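Local coordinates for mitogen-activated protein kinase, putative (Map kinase-like protein) (Leishmania major, PDB 3PG1), which probably binds ATP and phosphorylates other proteins on serine or threonine residues, as a parasite member of the MAP kinase family, at residues 139-142 with 143-147; 158-161 with 162-166; 222-225 with 226-230; 322-326 with 327-331. All blocks are in the same frame, centred on the assembly; numbering follows the deposited sequence. Where two conformers were deposited one is given.

Contact 1: 139-142 with 143-147; sequences FMYH and ILLGL
Ile143 folds back on the turn that precedes it, meeting Phe139 and Met140 in the middle of helix 133-152, a helix of the C-terminal lobe of the kinase fold that is largely buried along this stretch. Its amide hydrogen-bonds to Phe139 O at 2.8 Å, lying in that carbonyl's plane. With CG1 beside the backbone N and anti to the carbonyl carbon (chi1 -69°), the longer branch runs back along the helix, and Ile143 CD1 comes within 3.8 Å of Met140 SD. The Met140 chain, bent at its second and third torsions, crosses this branch at a slant; its thioether also packs against Met224 and Met227 of helix 214-229. Leu144 continues the helical pattern through its backbone, Leu144 N lying 2.9 Å from Met140 O. Next comes Leu145, whose amide bonds to Tyr141 O while its side chain sits under the phenol. Tyr141 carries its ring anti to the backbone N (chi1 -173°), which presents one face to Leu145 CG, and Leu145 CD1 comes 3.6 Å from Tyr141 CE2. The hydroxyl at the far end of this ring is hydrogen-bonded to Asp328. At Gly146 the partner is His142, which points its ring outward, where ND1 hydrogen-bonds with Asn90. Gly146 brings no side chain but closes the next turn through its backbone, Gly146 N lying 3.0 Å from His142 O.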
loop_
_atom_site.group_PDB
_atom_site.type_symbol
_atom_site.label_atom_id
_atom_site.label_comp_id
_atom_site.label_asym_id
_atom_site.label_seq_id
_atom_site.Cartn_x
_atom_site.Cartn_y
_atom_site.Cartn_z
ATOM N N PHE A 139 9.524 0.067 -13.486
ATOM C CA PHE A 139 8.939 0.162 -12.141
ATOM C C PHE A 139 7.498 0.619 -12.196
ATOM O O PHE A 139 6.640 0.033 -11.535
ATOM C CB PHE A 139 9.748 1.152 -11.232
ATOM C CG PHE A 139 11.147 0.736 -10.812
ATOM C CD1 PHE A 139 11.498 -0.605 -10.711
ATOM C CD2 PHE A 139 12.122 1.689 -10.542
ATOM C CE1 PHE A 139 12.803 -0.982 -10.348
ATOM C CE2 PHE A 139 13.421 1.310 -10.176
ATOM C CZ PHE A 139 13.750 -0.018 -10.072
ATOM N N MET A 140 7.222 1.700 -12.961
ATOM C CA MET A 140 5.863 2.254 -13.099
ATOM C C MET A 140 4.906 1.228 -13.709
ATOM O O MET A 140 3.758 1.140 -13.271
ATOM C CB MET A 140 5.859 3.545 -13.956
ATOM C CG MET A 140 6.403 4.785 -13.192
ATOM S SD MET A 140 5.641 4.988 -11.529
ATOM C CE MET A 140 3.902 5.131 -11.929
ATOM N N TYR A 141 5.386 0.449 -14.695
ATOM C CA TYR A 141 4.527 -0.556 -15.336
ATOM C C TYR A 141 4.049 -1.555 -14.244
ATOM O O TYR A 141 2.868 -1.858 -14.171
ATOM C CB TYR A 141 5.265 -1.270 -16.519
ATOM C CG TYR A 141 4.358 -2.192 -17.328
ATOM C CD1 TYR A 141 3.284 -1.680 -18.062
ATOM C CD2 TYR A 141 4.570 -3.565 -17.356
ATOM C CE1 TYR A 141 2.434 -2.524 -18.790
ATOM C CE2 TYR A 141 3.756 -4.414 -18.126
ATOM C CZ TYR A 141 2.668 -3.889 -18.813
ATOM O OH TYR A 141 1.833 -4.715 -19.551
ATOM N N HIS A 142 4.974 -2.039 -13.413
ATOM C CA HIS A 142 4.675 -3.010 -12.360
ATOM C C HIS A 142 3.877 -2.416 -11.208
ATOM O O HIS A 142 2.983 -3.083 -10.662
ATOM C CB HIS A 142 5.962 -3.708 -11.908
ATOM C CG HIS A 142 6.497 -4.666 -12.938
ATOM N ND1 HIS A 142 6.310 -6.033 -12.814
ATOM C CD2 HIS A 142 7.145 -4.420 -14.100
ATOM C CE1 HIS A 142 6.865 -6.576 -13.889
ATOM N NE2 HIS A 142 7.376 -5.648 -14.696
ATOM N N ILE A 143 4.174 -1.154 -10.854
ATOM C CA ILE A 143 3.380 -0.441 -9.829
ATOM C C ILE A 143 1.931 -0.351 -10.300
ATOM O O ILE A 143 1.024 -0.623 -9.510
ATOM C CB ILE A 143 3.944 0.993 -9.509
ATOM C CG1 ILE A 143 5.314 0.936 -8.766
ATOM C CG2 ILE A 143 2.920 1.872 -8.734
ATOM C CD1 ILE A 143 6.168 2.252 -8.911
ATOM N N LEU A 144 1.702 0.057 -11.571
ATOM C CA LEU A 144 0.323 0.206 -12.060
ATOM C C LEU A 144 -0.389 -1.132 -12.226
ATOM O O LEU A 144 -1.592 -1.197 -12.033
ATOM C CB LEU A 144 0.267 1.032 -13.345
ATOM C CG LEU A 144 0.534 2.534 -13.125
ATOM C CD1 LEU A 144 0.802 3.247 -14.463
ATOM C CD2 LEU A 144 -0.661 3.204 -12.356
ATOM N N LEU A 145 0.352 -2.189 -12.563
ATOM C CA LEU A 145 -0.250 -3.541 -12.653
ATOM C C LEU A 145 -0.680 -4.002 -11.247
ATOM O O LEU A 145 -1.755 -4.547 -11.105
ATOM C CB LEU A 145 0.725 -4.564 -13.265
ATOM C CG LEU A 145 0.857 -4.529 -14.788
ATOM C CD1 LEU A 145 1.925 -5.525 -15.258
ATOM C CD2 LEU A 145 -0.511 -4.818 -15.505
ATOM N N GLY A 146 0.128 -3.729 -10.217
ATOM C CA GLY A 146 -0.280 -4.107 -8.865
ATOM C C GLY A 146 -1.541 -3.337 -8.470
ATOM O O GLY A 146 -2.474 -3.929 -7.946
ATOM N N LEU A 147 -1.612 -2.023 -8.774
ATOM C CA LEU A 147 -2.843 -1.244 -8.494
ATOM C C LEU A 147 -4.023 -1.764 -9.306
ATOM O O LEU A 147 -5.105 -1.947 -8.756
ATOM C CB LEU A 147 -2.612 0.218 -8.810
ATOM C CG LEU A 147 -1.669 1.006 -7.898
ATOM C CD1 LEU A 147 -1.557 2.456 -8.410
ATOM C CD2 LEU A 147 -2.144 0.954 -6.447
#

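Contact 2: 158-161 with 162-166; sequences RDLH and PGNIL
From His161 the backbone turns sharply through a short 3-10 segment at 162-163, and Asn164 N closes the turn on His161 O at 3.0 Å, arriving from above the carbonyl plane, before the chain enters strand 165-167. The side chain of Asn164 then reaches back across the bend and grips the main chain twice. Its ND2 gives a nearly straight bond to Asp159 O (2.7 Å, 168°), with that oxygen almost in the plane of the amide, while OD1 receives His161 N at 3.1 Å. Both ends of the amide are thus used, which fixes its rotation. The position of CG between the backbone N and the carbonyl carbon (chi1 55°) turns the amide back toward the 159-161 backbone. The His161 and Asn164 side chains cross at about a right angle, their planes inclined by 41°, and Asn164 ND2 lies over one ring face, toward the rim. Leu160 CD1 packs against Ile165 CG1 at 3.8 Å, and both residues rest on Ile143 of helix 133-152. The Asp159 carboxylate lies on the same side as the His161 ring, and its OD1 forms a salt bridge with Arg200. With His157, the sequence fits the HRDxKxxN catalytic-loop motif of protein kinases, except that His161 stands where lysine is usual; Asn164 ties its position to that of Asp159, which probably serve metal binding and phosphotransfer, as in relatives.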
loop_
_atom_site.group_PDB
_atom_site.type_symbol
_atom_site.label_atom_id
_atom_site.label_comp_id
_atom_site.label_asym_id
_atom_site.label_seq_id
_atom_site.Cartn_x
_atom_site.Cartn_y
_atom_site.Cartn_z
ATOM N N ARG A 158 -5.121 3.275 -0.986
ATOM C CA ARG A 158 -5.351 4.484 -0.196
ATOM C C ARG A 158 -4.122 5.082 0.483
ATOM O O ARG A 158 -4.164 6.244 0.917
ATOM C CB ARG A 158 -6.542 4.306 0.773
ATOM C CG ARG A 158 -7.241 5.621 1.112
ATOM C CD ARG A 158 -8.175 5.381 2.285
ATOM N NE ARG A 158 -8.317 6.577 3.112
ATOM C CZ ARG A 158 -9.140 6.678 4.151
ATOM N NH1 ARG A 158 -9.906 5.649 4.505
ATOM N NH2 ARG A 158 -9.214 7.809 4.837
ATOM N N ASP A 159 -3.004 4.336 0.550
ATOM C CA ASP A 159 -1.816 4.959 1.143
ATOM C C ASP A 159 -0.551 4.509 0.386
ATOM O O ASP A 159 0.430 4.065 1.004
ATOM C CB ASP A 159 -1.729 4.653 2.656
ATOM C CG ASP A 159 -0.654 5.480 3.387
ATOM O OD1 ASP A 159 -0.323 6.610 2.908
ATOM O OD2 ASP A 159 -0.084 4.969 4.369
ATOM N N LEU A 160 -0.595 4.588 -0.944
ATOM C CA LEU A 160 0.535 4.165 -1.762
ATOM C C LEU A 160 1.624 5.219 -1.673
ATOM O O LEU A 160 1.355 6.382 -1.890
ATOM C CB LEU A 160 0.134 3.934 -3.234
ATOM C CG LEU A 160 1.266 3.431 -4.164
ATOM C CD1 LEU A 160 1.546 1.916 -3.938
ATOM C CD2 LEU A 160 0.936 3.695 -5.631
ATOM N N HIS A 161 2.848 4.802 -1.383
ATOM C CA HIS A 161 4.001 5.700 -1.313
ATOM C C HIS A 161 5.272 4.854 -1.548
ATOM O O HIS A 161 5.168 3.629 -1.495
ATOM C CB HIS A 161 3.997 6.521 0.005
ATOM C CG HIS A 161 4.241 5.725 1.256
ATOM N ND1 HIS A 161 3.209 5.417 2.136
ATOM C CD2 HIS A 161 5.393 5.239 1.759
ATOM C CE1 HIS A 161 3.762 4.727 3.119
ATOM N NE2 HIS A 161 5.070 4.591 2.939
ATOM N N PRO A 162 6.446 5.458 -1.879
ATOM C CA PRO A 162 7.645 4.650 -2.146
ATOM C C PRO A 162 8.035 3.629 -1.060
ATOM O O PRO A 162 8.589 2.596 -1.404
ATOM C CB PRO A 162 8.732 5.727 -2.370
ATOM C CG PRO A 162 7.952 6.940 -2.889
ATOM C CD PRO A 162 6.737 6.902 -2.028
ATOM N N GLY A 163 7.719 3.914 0.210
ATOM C CA GLY A 163 7.992 3.052 1.362
ATOM C C GLY A 163 7.249 1.727 1.338
ATOM O O GLY A 163 7.693 0.773 1.973
ATOM N N ASN A 164 6.115 1.644 0.606
ATOM C CA ASN A 164 5.354 0.389 0.490
ATOM C C ASN A 164 5.403 -0.212 -0.909
ATOM O O ASN A 164 4.626 -1.111 -1.256
ATOM C CB ASN A 164 3.926 0.454 1.099
ATOM C CG ASN A 164 3.050 1.539 0.583
ATOM O OD1 ASN A 164 3.034 1.855 -0.609
ATOM N ND2 ASN A 164 2.306 2.146 1.485
ATOM N N ILE A 165 6.362 0.267 -1.697
ATOM C CA ILE A 165 6.634 -0.296 -3.016
ATOM C C ILE A 165 7.961 -0.997 -2.796
ATOM O O ILE A 165 8.978 -0.326 -2.617
ATOM C CB ILE A 165 6.674 0.768 -4.143
ATOM C CG1 ILE A 165 5.275 1.425 -4.325
ATOM C CG2 ILE A 165 7.149 0.095 -5.461
ATOM C CD1 ILE A 165 5.288 2.757 -5.100
ATOM N N LEU A 166 7.927 -2.340 -2.751
ATOM C CA LEU A 166 9.081 -3.211 -2.442
ATOM C C LEU A 166 9.784 -3.748 -3.672
ATOM O O LEU A 166 9.144 -3.992 -4.700
ATOM C CB LEU A 166 8.647 -4.400 -1.545
ATOM C CG LEU A 166 7.754 -4.067 -0.321
ATOM C CD1 LEU A 166 7.576 -5.312 0.582
ATOM C CD2 LEU A 166 8.328 -2.887 0.499
#

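Contact 3: 222-225 with 226-230; sequences CVMA and EMFNR
Met224 holds CG anti to its own amide nitrogen (chi1 -173°) and stays extended to the end, whereas Phe228 has CG beside the backbone N (chi1 -80°); these settings bring the two side chains alongside each other, pointing the same way. The methionine methyl lies in the plane of the ring, at its edge, with Met224 CE 3.9 Å from Phe228 CE2. Neighbouring Met227 bends at its last torsion, and Met227 CE curls to 4.2 Å from Val223 CG1, a loose apolar touch. These groups line the side of helix 214-229 that looks into the C-terminal lobe, Met224 against helix 291-300 and Met227 against helix 133-152. Backbone bonds are less even here. Met227 N bonds Val223 O at 3.0 Å, while Met224 O receives two weak bonds, from Met227 N and Phe228 N. Regular geometry returns at Asn229 N, 2.9 Å from Ala225 O in a nearly straight bond. The helix then stops: Arg230 leaves it with positive phi (67°), although Arg230 N still binds Glu226 O at 2.7 Å. The Glu226 chain is extended, and a water donates to Cys222 O and to Glu226 OE1, at 2.9 Å from each. That carboxylate oxygen is also hydrogen-bonded to Tyr199 OH. A buried glutamate is therefore met by a hydroxyl and a water, which would probably stabilise its negative charge; the methionine and phenylalanine side chains, by contrast, rely on dispersion and shape.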
loop_
_atom_site.group_PDB
_atom_site.type_symbol
_atom_site.label_atom_id
_atom_site.label_comp_id
_atom_site.label_asym_id
_atom_site.label_seq_id
_atom_site.Cartn_x
_atom_site.Cartn_y
_atom_site.Cartn_z
ATOM N N CYS A 222 2.521 10.862 -8.263
ATOM C CA CYS A 222 3.481 11.489 -7.339
ATOM C C CYS A 222 4.752 10.647 -7.306
ATOM O O CYS A 222 5.834 11.193 -7.366
ATOM C CB CYS A 222 2.880 11.621 -5.941
ATOM S SG CYS A 222 1.596 12.894 -5.825
ATOM N N VAL A 223 4.607 9.315 -7.221
ATOM C CA VAL A 223 5.758 8.394 -7.196
ATOM C C VAL A 223 6.554 8.493 -8.499
ATOM O O VAL A 223 7.776 8.621 -8.456
ATOM C CB VAL A 223 5.328 6.941 -6.862
ATOM C CG1 VAL A 223 6.481 5.934 -7.113
ATOM C CG2 VAL A 223 4.842 6.851 -5.412
ATOM N N MET A 224 5.848 8.532 -9.643
ATOM C CA MET A 224 6.484 8.636 -10.969
ATOM C C MET A 224 7.358 9.914 -11.048
ATOM O O MET A 224 8.535 9.813 -11.363
ATOM C CB MET A 224 5.422 8.641 -12.070
ATOM C CG MET A 224 6.038 8.583 -13.449
ATOM S SD MET A 224 4.872 8.115 -14.721
ATOM C CE MET A 224 5.882 8.509 -16.200
ATOM N N ALA A 225 6.782 11.093 -10.756
ATOM C CA ALA A 225 7.531 12.383 -10.761
ATOM C C ALA A 225 8.728 12.344 -9.800
ATOM O O ALA A 225 9.824 12.844 -10.109
ATOM C CB ALA A 225 6.591 13.534 -10.383
ATOM N N GLU A 226 8.548 11.676 -8.666
ATOM C CA GLU A 226 9.591 11.581 -7.662
ATOM C C GLU A 226 10.771 10.748 -8.145
ATOM O O GLU A 226 11.903 11.041 -7.777
ATOM C CB GLU A 226 9.041 11.014 -6.356
ATOM C CG GLU A 226 10.041 11.106 -5.195
ATOM C CD GLU A 226 9.460 10.743 -3.843
ATOM O OE1 GLU A 226 8.219 10.807 -3.664
ATOM O OE2 GLU A 226 10.251 10.352 -2.966
ATOM N N MET A 227 10.521 9.718 -8.965
ATOM C CA MET A 227 11.639 8.908 -9.458
ATOM C C MET A 227 12.470 9.718 -10.447
ATOM O O MET A 227 13.666 9.481 -10.557
ATOM C CB MET A 227 11.128 7.609 -10.119
ATOM C CG MET A 227 10.802 6.522 -9.109
ATOM S SD MET A 227 10.489 4.902 -9.855
ATOM C CE MET A 227 8.911 5.172 -10.456
ATOM N N PHE A 228 11.832 10.626 -11.210
ATOM C CA PHE A 228 12.577 11.478 -12.148
ATOM C C PHE A 228 13.362 12.543 -11.363
ATOM O O PHE A 228 14.558 12.753 -11.607
ATOM C CB PHE A 228 11.635 12.196 -13.127
ATOM C CG PHE A 228 11.152 11.361 -14.285
ATOM C CD1 PHE A 228 11.968 11.141 -15.393
ATOM C CD2 PHE A 228 9.868 10.800 -14.274
ATOM C CE1 PHE A 228 11.537 10.328 -16.448
ATOM C CE2 PHE A 228 9.424 10.009 -15.339
ATOM C CZ PHE A 228 10.254 9.796 -16.432
ATOM N N ASN A 229 12.661 13.228 -10.444
ATOM C CA ASN A 229 13.196 14.331 -9.646
ATOM C C ASN A 229 14.112 13.940 -8.508
ATOM O O ASN A 229 14.932 14.770 -8.096
ATOM C CB ASN A 229 12.060 15.244 -9.161
ATOM C CG ASN A 229 11.360 15.972 -10.289
ATOM O OD1 ASN A 229 11.764 15.883 -11.442
ATOM N ND2 ASN A 229 10.251 16.657 -10.005
ATOM N N ARG A 230 13.964 12.711 -7.969
ATOM C CA ARG A 230 14.739 12.199 -6.822
ATOM C C ARG A 230 14.368 12.999 -5.555
ATOM O O ARG A 230 15.121 13.034 -4.594
ATOM C CB ARG A 230 16.279 12.194 -7.088
ATOM C CG ARG A 230 16.681 11.386 -8.325
ATOM C CD ARG A 230 16.213 9.936 -8.263
ATOM N NE ARG A 230 16.938 9.150 -7.253
ATOM C CZ ARG A 230 18.088 8.513 -7.469
ATOM N NH1 ARG A 230 18.647 7.803 -6.506
ATOM N NH2 ARG A 230 18.687 8.593 -8.648
HETATM O O HOH W 1 6.293 12.581 -4.864
#

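Contact 4: 322-326 with 327-331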
loop_
_atom_site.group_PDB
_atom_site.type_symbol
_atom_site.label_atom_id
_atom_site.label_comp_id
_atom_site.label_asym_id
_atom_site.label_seq_id
_atom_site.Cartn_x
_atom_site.Cartn_y
_atom_site.Cartn_z
ATOM N N SER A 322 6.514 -0.139 -25.233
ATOM C CA SER A 322 7.556 -1.188 -25.355
ATOM C C SER A 322 7.415 -2.341 -24.335
ATOM O O SER A 322 8.078 -3.362 -24.482
ATOM C CB SER A 322 8.959 -0.576 -25.257
ATOM O OG SER A 322 9.175 -0.047 -23.953
ATOM N N LEU A 323 6.554 -2.180 -23.321
ATOM C CA LEU A 323 6.405 -3.176 -22.258
ATOM C C LEU A 323 5.043 -3.813 -22.214
ATOM O O LEU A 323 4.903 -4.929 -21.704
ATOM C CB LEU A 323 6.631 -2.497 -20.892
ATOM C CG LEU A 323 8.017 -1.827 -20.599
ATOM C CD1 LEU A 323 8.063 -1.373 -19.135
ATOM C CD2 LEU A 323 9.214 -2.762 -20.842
ATOM N N PHE A 324 4.029 -3.062 -22.656
ATOM C CA PHE A 324 2.644 -3.453 -22.553
ATOM C C PHE A 324 2.266 -4.698 -23.295
ATOM O O PHE A 324 2.650 -4.912 -24.443
ATOM C CB PHE A 324 1.699 -2.278 -22.918
ATOM C CG PHE A 324 0.230 -2.613 -22.897
ATOM C CD1 PHE A 324 -0.462 -2.683 -21.699
ATOM C CD2 PHE A 324 -0.453 -2.892 -24.080
ATOM C CE1 PHE A 324 -1.820 -3.013 -21.677
ATOM C CE2 PHE A 324 -1.802 -3.235 -24.056
ATOM C CZ PHE A 324 -2.489 -3.246 -22.852
ATOM N N ASP A 325 1.462 -5.503 -22.626
ATOM C CA ASP A 325 0.848 -6.688 -23.201
ATOM C C ASP A 325 -0.580 -6.722 -22.633
ATOM O O ASP A 325 -0.733 -6.662 -21.418
ATOM C CB ASP A 325 1.595 -7.974 -22.826
ATOM C CG ASP A 325 1.145 -9.130 -23.677
ATOM O OD1 ASP A 325 1.994 -9.792 -24.249
ATOM O OD2 ASP A 325 -0.066 -9.370 -23.757
ATOM N N PRO A 326 -1.631 -6.774 -23.482
ATOM C CA PRO A 326 -3.008 -6.812 -22.950
ATOM C C PRO A 326 -3.248 -7.942 -21.956
ATOM O O PRO A 326 -4.086 -7.784 -21.102
ATOM C CB PRO A 326 -3.870 -6.944 -24.225
ATOM C CG PRO A 326 -2.958 -7.528 -25.239
ATOM C CD PRO A 326 -1.642 -6.833 -24.962
ATOM N N LEU A 327 -2.503 -9.064 -22.047
ATOM C CA LEU A 327 -2.648 -10.188 -21.124
ATOM C C LEU A 327 -2.359 -9.773 -19.682
ATOM O O LEU A 327 -2.886 -10.374 -18.758
ATOM C CB LEU A 327 -1.725 -11.346 -21.538
ATOM C CG LEU A 327 -2.361 -12.407 -22.408
ATOM C CD1 LEU A 327 -1.328 -13.102 -23.210
ATOM C CD2 LEU A 327 -3.126 -13.441 -21.571
ATOM N N ASP A 328 -1.489 -8.741 -19.487
ATOM C CA ASP A 328 -1.180 -8.240 -18.129
ATOM C C ASP A 328 -2.424 -7.649 -17.447
ATOM O O ASP A 328 -2.505 -7.630 -16.216
ATOM C CB ASP A 328 -0.039 -7.215 -18.180
ATOM C CG ASP A 328 1.299 -7.861 -18.527
ATOM O OD1 ASP A 328 1.566 -9.006 -18.033
ATOM O OD2 ASP A 328 2.070 -7.250 -19.293
ATOM N N LEU A 329 -3.407 -7.227 -18.240
ATOM C CA LEU A 329 -4.656 -6.681 -17.677
ATOM C C LEU A 329 -5.596 -7.743 -17.081
ATOM O O LEU A 329 -6.484 -7.398 -16.297
ATOM C CB LEU A 329 -5.425 -5.818 -18.726
ATOM C CG LEU A 329 -4.652 -4.627 -19.344
ATOM C CD1 LEU A 329 -5.440 -4.020 -20.497
ATOM C CD2 LEU A 329 -4.346 -3.526 -18.277
ATOM N N THR A 330 -5.434 -9.016 -17.475
ATOM C CA THR A 330 -6.373 -10.076 -17.057
ATOM C C THR A 330 -5.719 -11.273 -16.371
ATOM O O THR A 330 -6.417 -12.028 -15.697
ATOM C CB THR A 330 -7.169 -10.579 -18.268
ATOM O OG1 THR A 330 -6.234 -11.010 -19.231
ATOM C CG2 THR A 330 -8.118 -9.503 -18.867
ATOM N N GLU A 331 -4.419 -11.453 -16.521
ATOM C CA GLU A 331 -3.765 -12.635 -15.900
ATOM C C GLU A 331 -3.546 -12.482 -14.421
ATOM O O GLU A 331 -3.096 -11.427 -13.983
ATOM C CB GLU A 331 -2.427 -12.973 -16.588
ATOM C CG GLU A 331 -2.571 -13.762 -17.865
ATOM C CD GLU A 331 -3.238 -15.114 -17.689
ATOM O OE1 GLU A 331 -4.360 -15.272 -18.206
ATOM O OE2 GLU A 331 -2.678 -15.990 -16.992
#
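Phe324 and Leu329 cross at about a right angle, the leucine methyl meeting the ring at its edge and in its plane, with Leu329 CD1 3.9 Å from Phe324 CZ. Held anti to the backbone N (chi1 177°), the phenyl leans over the turn that follows, and Pro326 N lies over one of its faces. Asp325 also carries its carboxylate anti to N, but it runs alongside Leu327. Its OD2 accepts Leu327 N at 3.0 Å on the anti side of the oxygen, slightly out of the carboxylate plane, forming an Asx turn. Asp325 O takes Asp328 N at 2.9 Å, adding a beta turn with Pro326 at its first corner, and Leu329 N repeats the step on Pro326 O. Asp328 turns its carboxylate back beside Asp325, with Asp328 OD2 3.6 Å from Asp325 CB. The two acidic ends do not meet, Asp325 OD2 lying 5.4 Å from Asp328 OD2, and their proximity would probably favour a basic partner. One hydroxyl, that of Tyr141 on helix 133-152, bonds both Asp328 OD2 and Asp325 N. An acidic pair here, in the loop between helix 311-315 and helix 346-360, is consistent with the common docking site of MAP kinases, whose acidic residues bind basic docking peptides.

Contacts 1 and 3 are buried turns of two helices, 133-152 and 214-229, that face each other through methionine: Met140 SD lies 3.4 Å from Met227 CE. Contact 2, partly buried and nearest the centre of the chain, rests on both helices through its apolar side chains. Its chemistry is the most polar of the three, an amide gripping a bent backbone. Contact 4 is a surface turn packed against helix 133-152 and tied to contact 1 by a polar link, unlike the apolar packing that joins contacts 1, 2 and 3. Contacts 2 and 4 do not touch, their nearest atoms about 14 Å apart; the catalytic loop and the probable docking site both lie against helix 133-152, on separate parts.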